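Local coordinates for protease Do-like 8, chloroplastic (Arabidopsis thaliana, PDB 4IC6), which probably acts as a serine endopeptidase of the S1C (HtrA/Deg) family in the thylakoids of plant chloroplasts, at residues Ala257-Glu262 / Ile353-Lys358; Leu127-Val132 / Lys243-Leu248. The protein carries 1 engineered substitution. All coordinates share one frame; numbering follows the deposited sequence.

Contact 1 (Ala257-Glu262 / Ile353-Lys358)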
loop_
_atom_site.group_PDB
_atom_site.type_symbol
_atom_site.label_atom_id
_atom_site.label_comp_id
_atom_site.label_asym_id
_atom_site.label_seq_id
_atom_site.Cartn_x
_atom_site.Cartn_y
_atom_site.Cartn_z
ATOM N N ALA A 257 -28.839 -23.948 -19.107
ATOM C CA ALA A 257 -28.248 -25.023 -19.887
ATOM C C ALA A 257 -26.989 -24.432 -20.481
ATOM O O ALA A 257 -26.970 -23.269 -20.859
ATOM C CB ALA A 257 -29.175 -25.481 -20.995
ATOM N N GLY A 258 -25.921 -25.208 -20.561
ATOM C CA GLY A 258 -24.707 -24.647 -21.134
ATOM C C GLY A 258 -23.623 -25.666 -21.392
ATOM O O GLY A 258 -23.858 -26.876 -21.484
ATOM N N ILE A 259 -22.411 -25.159 -21.494
ATOM C CA ILE A 259 -21.255 -26.004 -21.720
ATOM C C ILE A 259 -20.214 -25.573 -20.709
ATOM O O ILE A 259 -19.889 -24.392 -20.630
ATOM C CB ILE A 259 -20.693 -25.777 -23.133
ATOM C CG1 ILE A 259 -21.751 -26.138 -24.186
ATOM C CG2 ILE A 259 -19.402 -26.575 -23.349
ATOM C CD1 ILE A 259 -21.303 -25.806 -25.636
ATOM N N ASN A 260 -19.711 -26.516 -19.925
ATOM C CA ASN A 260 -18.665 -26.190 -18.973
ATOM C C ASN A 260 -17.298 -26.119 -19.679
ATOM O O ASN A 260 -16.642 -27.131 -19.929
ATOM C CB ASN A 260 -18.687 -27.175 -17.797
ATOM C CG ASN A 260 -19.972 -27.062 -16.964
ATOM O OD1 ASN A 260 -20.484 -25.959 -16.724
ATOM N ND2 ASN A 260 -20.504 -28.200 -16.536
ATOM N N ILE A 261 -16.923 -24.902 -20.060
ATOM C CA ILE A 261 -15.629 -24.616 -20.665
ATOM C C ILE A 261 -15.247 -23.212 -20.234
ATOM O O ILE A 261 -16.074 -22.486 -19.684
ATOM C CB ILE A 261 -15.672 -24.640 -22.210
ATOM C CG1 ILE A 261 -16.880 -23.857 -22.728
ATOM C CG2 ILE A 261 -15.661 -26.055 -22.741
ATOM C CD1 ILE A 261 -16.932 -23.736 -24.240
ATOM N N GLU A 262 -13.999 -22.823 -20.487
ATOM C CA GLU A 262 -13.566 -21.459 -20.192
ATOM C C GLU A 262 -13.431 -20.696 -21.507
ATOM O O GLU A 262 -12.709 -21.119 -22.405
ATOM C CB GLU A 262 -12.234 -21.463 -19.433
ATOM C CG GLU A 262 -12.000 -20.214 -18.586
ATOM C CD GLU A 262 -10.539 -19.760 -18.566
ATOM O OE1 GLU A 262 -9.632 -20.620 -18.684
ATOM O OE2 GLU A 262 -10.301 -18.533 -18.440
ATOM N N ILE A 353 -22.735 -31.341 -29.375
ATOM C CA ILE A 353 -22.641 -31.470 -27.928
ATOM C C ILE A 353 -24.006 -31.337 -27.263
ATOM O O ILE A 353 -24.850 -30.552 -27.684
ATOM C CB ILE A 353 -21.659 -30.424 -27.341
ATOM C CG1 ILE A 353 -21.369 -30.697 -25.863
ATOM C CG2 ILE A 353 -22.202 -29.024 -27.511
ATOM C CD1 ILE A 353 -20.240 -29.847 -25.303
ATOM N N SER A 354 -24.221 -32.122 -26.221
ATOM C CA SER A 354 -25.427 -31.982 -25.435
ATOM C C SER A 354 -25.171 -30.912 -24.386
ATOM O O SER A 354 -24.090 -30.864 -23.797
ATOM C CB SER A 354 -25.773 -33.307 -24.764
ATOM O OG SER A 354 -26.256 -34.242 -25.711
ATOM N N LEU A 355 -26.163 -30.053 -24.165
ATOM C CA LEU A 355 -26.093 -29.063 -23.100
ATOM C C LEU A 355 -26.471 -29.735 -21.786
ATOM O O LEU A 355 -27.299 -30.635 -21.760
ATOM C CB LEU A 355 -27.038 -27.901 -23.383
ATOM C CG LEU A 355 -26.772 -27.215 -24.732
ATOM C CD1 LEU A 355 -27.641 -25.966 -24.848
ATOM C CD2 LEU A 355 -25.316 -26.839 -24.846
ATOM N N GLU A 356 -25.845 -29.300 -20.701
ATOM C CA GLU A 356 -26.151 -29.827 -19.375
ATOM C C GLU A 356 -26.243 -28.615 -18.486
ATOM O O GLU A 356 -25.973 -27.496 -18.937
ATOM C CB GLU A 356 -25.038 -30.741 -18.884
ATOM C CG GLU A 356 -23.672 -30.045 -18.756
ATOM C CD GLU A 356 -22.605 -31.009 -18.266
ATOM O OE1 GLU A 356 -22.988 -32.115 -17.837
ATOM O OE2 GLU A 356 -21.406 -30.674 -18.316
ATOM N N GLU A 357 -26.630 -28.813 -17.235
ATOM C CA GLU A 357 -26.786 -27.666 -16.348
ATOM C C GLU A 357 -25.476 -26.911 -16.224
ATOM O O GLU A 357 -24.453 -27.480 -15.824
ATOM C CB GLU A 357 -27.293 -28.061 -14.961
ATOM C CG GLU A 357 -27.350 -26.868 -14.019
ATOM C CD GLU A 357 -28.169 -27.139 -12.775
ATOM O OE1 GLU A 357 -28.589 -28.297 -12.577
ATOM O OE2 GLU A 357 -28.403 -26.183 -11.998
ATOM N N LYS A 358 -25.519 -25.633 -16.592
ATOM C CA LYS A 358 -24.371 -24.739 -16.519
ATOM C C LYS A 358 -24.204 -24.289 -15.076
ATOM O O LYS A 358 -24.855 -23.345 -14.624
ATOM C CB LYS A 358 -24.575 -23.540 -17.450
ATOM C CG LYS A 358 -23.532 -22.417 -17.331
ATOM C CD LYS A 358 -22.111 -22.962 -17.262
ATOM C CE LYS A 358 -21.082 -21.881 -17.546
ATOM N NZ LYS A 358 -20.730 -21.861 -18.988
HETATM O O HOH W 1 -22.400 -29.179 -22.229
HETATM O O HOH W 2 -22.290 -22.264 -21.121
HETATM O O HOH W 3 -20.659 -29.282 -20.554
#
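A257 and G258 form a short antiparallel ladder with the end of strand 347-357. A257 and E357 make its non-hydrogen-bonded pair; their side chains diverge, and A257 CB lies 4.0 Å from L355 CB. G258 and E356 are the hydrogen-bonded pair. G258 N donates to E356 O at 2.8 Å, nearly along the C=O axis, and E356 N returns a longer bond to G258 O, in the carbonyl plane. A water also donates to G258 O and to S354 O, so G258 O accepts two bonds. A CB on G258 would stand 2.8 Å from K358 CB, a clash, so the close passage of K358 depends on the missing side chain. I259 crosses I353 and L355 obliquely: CG1 meets L355 CD2 at 3.7 Å, and CD1 reaches I353 CG2. Its carbonyl takes K358 NZ at 3.1 Å, the donor standing 42° above the carbonyl plane. K358 CG is anti to the backbone N (chi1 172°), and bends at chi2 and chi4 bring NZ back to that carbonyl; a water accepts from both I259 N and K358 NZ. An alanine in place of K358 would probably loosen the I259 backbone, since the ammonium bond and its water link would be lost. The N260 side chain slides past that of K358 in the opposite direction, OD1 3.5 Å from K358 CD; OD1 is hydrogen-bonded to S360 OG. In this PDZ domain, I259 and I353 pack on L340 of strand 337-344, which pairs with strand 347-357, and helix 288-292 flanks them through A289 and L288.

Contact 2 (Leu127-Val132 / Lys243-Leu248); sequences LAVLKV and KIVPQL
V129 points from strand 127-131 to helix 238-251, and its two methyls are placed by a chi1 of 180°: CG1 is anti to the backbone N, CG2 anti to the carbonyl carbon. CB itself is the branch point, and CG2 carries the reach to the helix. That methyl meets L248 CD1 at 3.8 Å and L248 CB at 3.9 Å, so it lies against both the root and one tip of the leucine, the two side chains crossing obliquely. On the preceding turn V245 CG1 approaches the same methyl more loosely, at 4.2 Å. The strand belongs to the first of the two six-stranded antiparallel beta-barrels of the chymotrypsin-like protease fold, and the helix follows the last strand of the second barrel, so the contact lays the C-terminal helix of the protease domain over the first barrel. Segment axes approach to 8.7 Å and cross at -46°, a separation filled mainly by apolar side chains, with no hydrogen bond between the segments. Two residues earlier on the strand, L127 faces the helix as well. Its CD1 sits 3.9 Å from I244 CB, with both gamma carbons of the isoleucine only slightly farther off. L248 CD1 also lies 4.0 Å from L127 O, a plain van der Waals approach. I244 and L248 are four residues apart, bonded L248 N to I244 O, so both start toward the strand, although the end of I244 leads away. The V245 side chain also touches W72 and V79 of strand 77-80, while L127 directly follows D126, the predicted charge-relay aspartate.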
loop_
_atom_site.group_PDB
_atom_site.type_symbol
_atom_site.label_atom_id
_atom_site.label_comp_id
_atom_site.label_asym_id
_atom_site.label_seq_id
_atom_site.Cartn_x
_atom_site.Cartn_y
_atom_site.Cartn_z
ATOM N N LEU A 127 -27.975 -10.758 -8.785
ATOM C CA LEU A 127 -29.307 -10.241 -8.512
ATOM C C LEU A 127 -29.993 -11.053 -7.439
ATOM O O LEU A 127 -29.816 -12.271 -7.359
ATOM C CB LEU A 127 -30.165 -10.240 -9.777
ATOM C CG LEU A 127 -29.660 -9.279 -10.850
ATOM C CD1 LEU A 127 -30.330 -9.584 -12.188
ATOM C CD2 LEU A 127 -29.917 -7.840 -10.402
ATOM N N ALA A 128 -30.772 -10.365 -6.613
ATOM C CA ALA A 128 -31.553 -11.017 -5.558
ATOM C C ALA A 128 -32.917 -10.370 -5.525
ATOM O O ALA A 128 -33.062 -9.195 -5.866
ATOM C CB ALA A 128 -30.869 -10.869 -4.208
ATOM N N VAL A 129 -33.923 -11.141 -5.122
ATOM C CA VAL A 129 -35.266 -10.615 -5.014
ATOM C C VAL A 129 -35.796 -10.861 -3.602
ATOM O O VAL A 129 -35.741 -11.981 -3.104
ATOM C CB VAL A 129 -36.195 -11.271 -6.060
ATOM C CG1 VAL A 129 -37.623 -10.718 -5.942
ATOM C CG2 VAL A 129 -35.652 -11.031 -7.459
ATOM N N LEU A 130 -36.274 -9.798 -2.959
ATOM C CA LEU A 130 -36.909 -9.917 -1.649
ATOM C C LEU A 130 -38.406 -9.664 -1.790
ATOM O O LEU A 130 -38.884 -9.198 -2.831
ATOM C CB LEU A 130 -36.311 -8.938 -0.636
ATOM C CG LEU A 130 -34.792 -8.941 -0.447
ATOM C CD1 LEU A 130 -34.427 -8.009 0.694
ATOM C CD2 LEU A 130 -34.287 -10.337 -0.157
ATOM N N LYS A 131 -39.143 -9.968 -0.738
ATOM C CA LYS A 131 -40.578 -9.755 -0.753
ATOM C C LYS A 131 -40.956 -9.060 0.539
ATOM O O LYS A 131 -40.619 -9.531 1.630
ATOM C CB LYS A 131 -41.299 -11.089 -0.918
ATOM C CG LYS A 131 -42.791 -11.062 -0.726
ATOM C CD LYS A 131 -43.500 -10.358 -1.873
ATOM C CE LYS A 131 -45.023 -10.474 -1.670
ATOM N NZ LYS A 131 -45.628 -11.510 -2.547
ATOM N N VAL A 132 -41.642 -7.928 0.399
ATOM C CA VAL A 132 -42.055 -7.079 1.514
ATOM C C VAL A 132 -43.576 -7.128 1.645
ATOM O O VAL A 132 -44.282 -7.190 0.644
ATOM C CB VAL A 132 -41.578 -5.622 1.245
ATOM C CG1 VAL A 132 -42.608 -4.614 1.662
ATOM C CG2 VAL A 132 -40.229 -5.355 1.908
ATOM N N LYS A 243 -35.180 -10.467 -17.444
ATOM C CA LYS A 243 -35.179 -11.897 -17.724
ATOM C C LYS A 243 -35.032 -12.699 -16.441
ATOM O O LYS A 243 -35.689 -13.719 -16.262
ATOM C CB LYS A 243 -34.049 -12.234 -18.707
ATOM C CG LYS A 243 -33.574 -13.684 -18.692
ATOM C CD LYS A 243 -34.431 -14.591 -19.574
ATOM C CE LYS A 243 -33.838 -16.002 -19.670
ATOM N NZ LYS A 243 -34.619 -16.870 -20.598
ATOM N N ILE A 244 -34.178 -12.225 -15.542
ATOM C CA ILE A 244 -33.838 -12.973 -14.330
ATOM C C ILE A 244 -34.897 -12.878 -13.225
ATOM O O ILE A 244 -35.225 -13.868 -12.567
ATOM C CB ILE A 244 -32.476 -12.502 -13.757
ATOM C CG1 ILE A 244 -31.374 -12.680 -14.810
ATOM C CG2 ILE A 244 -32.144 -13.242 -12.467
ATOM C CD1 ILE A 244 -31.157 -14.135 -15.233
ATOM N N VAL A 245 -35.431 -11.681 -13.021
ATOM C CA VAL A 245 -36.343 -11.459 -11.909
ATOM C C VAL A 245 -37.576 -12.383 -11.930
ATOM O O VAL A 245 -37.867 -13.044 -10.928
ATOM C CB VAL A 245 -36.744 -9.971 -11.774
ATOM C CG1 VAL A 245 -37.912 -9.814 -10.798
ATOM C CG2 VAL A 245 -35.558 -9.156 -11.285
ATOM N N PRO A 246 -38.294 -12.455 -13.067
ATOM C CA PRO A 246 -39.490 -13.311 -13.080
ATOM C C PRO A 246 -39.185 -14.778 -12.782
ATOM O O PRO A 246 -40.031 -15.473 -12.193
ATOM C CB PRO A 246 -40.019 -13.162 -14.507
ATOM C CG PRO A 246 -39.455 -11.868 -14.984
ATOM C CD PRO A 246 -38.114 -11.741 -14.339
ATOM N N GLN A 247 -38.006 -15.241 -13.196
ATOM C CA GLN A 247 -37.551 -16.603 -12.888
ATOM C C GLN A 247 -37.320 -16.770 -11.386
ATOM O O GLN A 247 -37.725 -17.770 -10.793
ATOM C CB GLN A 247 -36.261 -16.940 -13.660
ATOM C CG GLN A 247 -36.396 -16.895 -15.180
ATOM C CD GLN A 247 -35.160 -17.414 -15.900
ATOM O OE1 GLN A 247 -34.379 -16.640 -16.465
ATOM N NE2 GLN A 247 -34.980 -18.731 -15.888
ATOM N N LEU A 248 -36.671 -15.792 -10.761
ATOM C CA LEU A 248 -36.467 -15.855 -9.312
ATOM C C LEU A 248 -37.805 -15.822 -8.577
ATOM O O LEU A 248 -37.993 -16.513 -7.578
ATOM C CB LEU A 248 -35.533 -14.726 -8.826
ATOM C CG LEU A 248 -34.108 -14.799 -9.407
ATOM C CD1 LEU A 248 -33.237 -13.623 -8.940
ATOM C CD2 LEU A 248 -33.456 -16.143 -9.073
#

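Overall arrangement
Contact 2 closes before contact 1 opens along the chain: the helix 238-251 that packs on the first barrel in contact 2 is followed, after a short link, by strand 257-258, the next element, which starts contact 1. The two sit in different domains: contact 2 joins the first protease barrel to helix 238-251, while contact 1 lies in the PDZ sheet. Their centres are about 24 Å apart and their nearest atoms about 9 Å, without touching, and they share no sheet. Contact 2 lies nearer the centre of the chain (about 13 Å) than contact 1 (about 21 Å). In contact 2 the helix that ends the protease part packs on an internal barrel strand; in contact 1 the first PDZ strand pairs with the last.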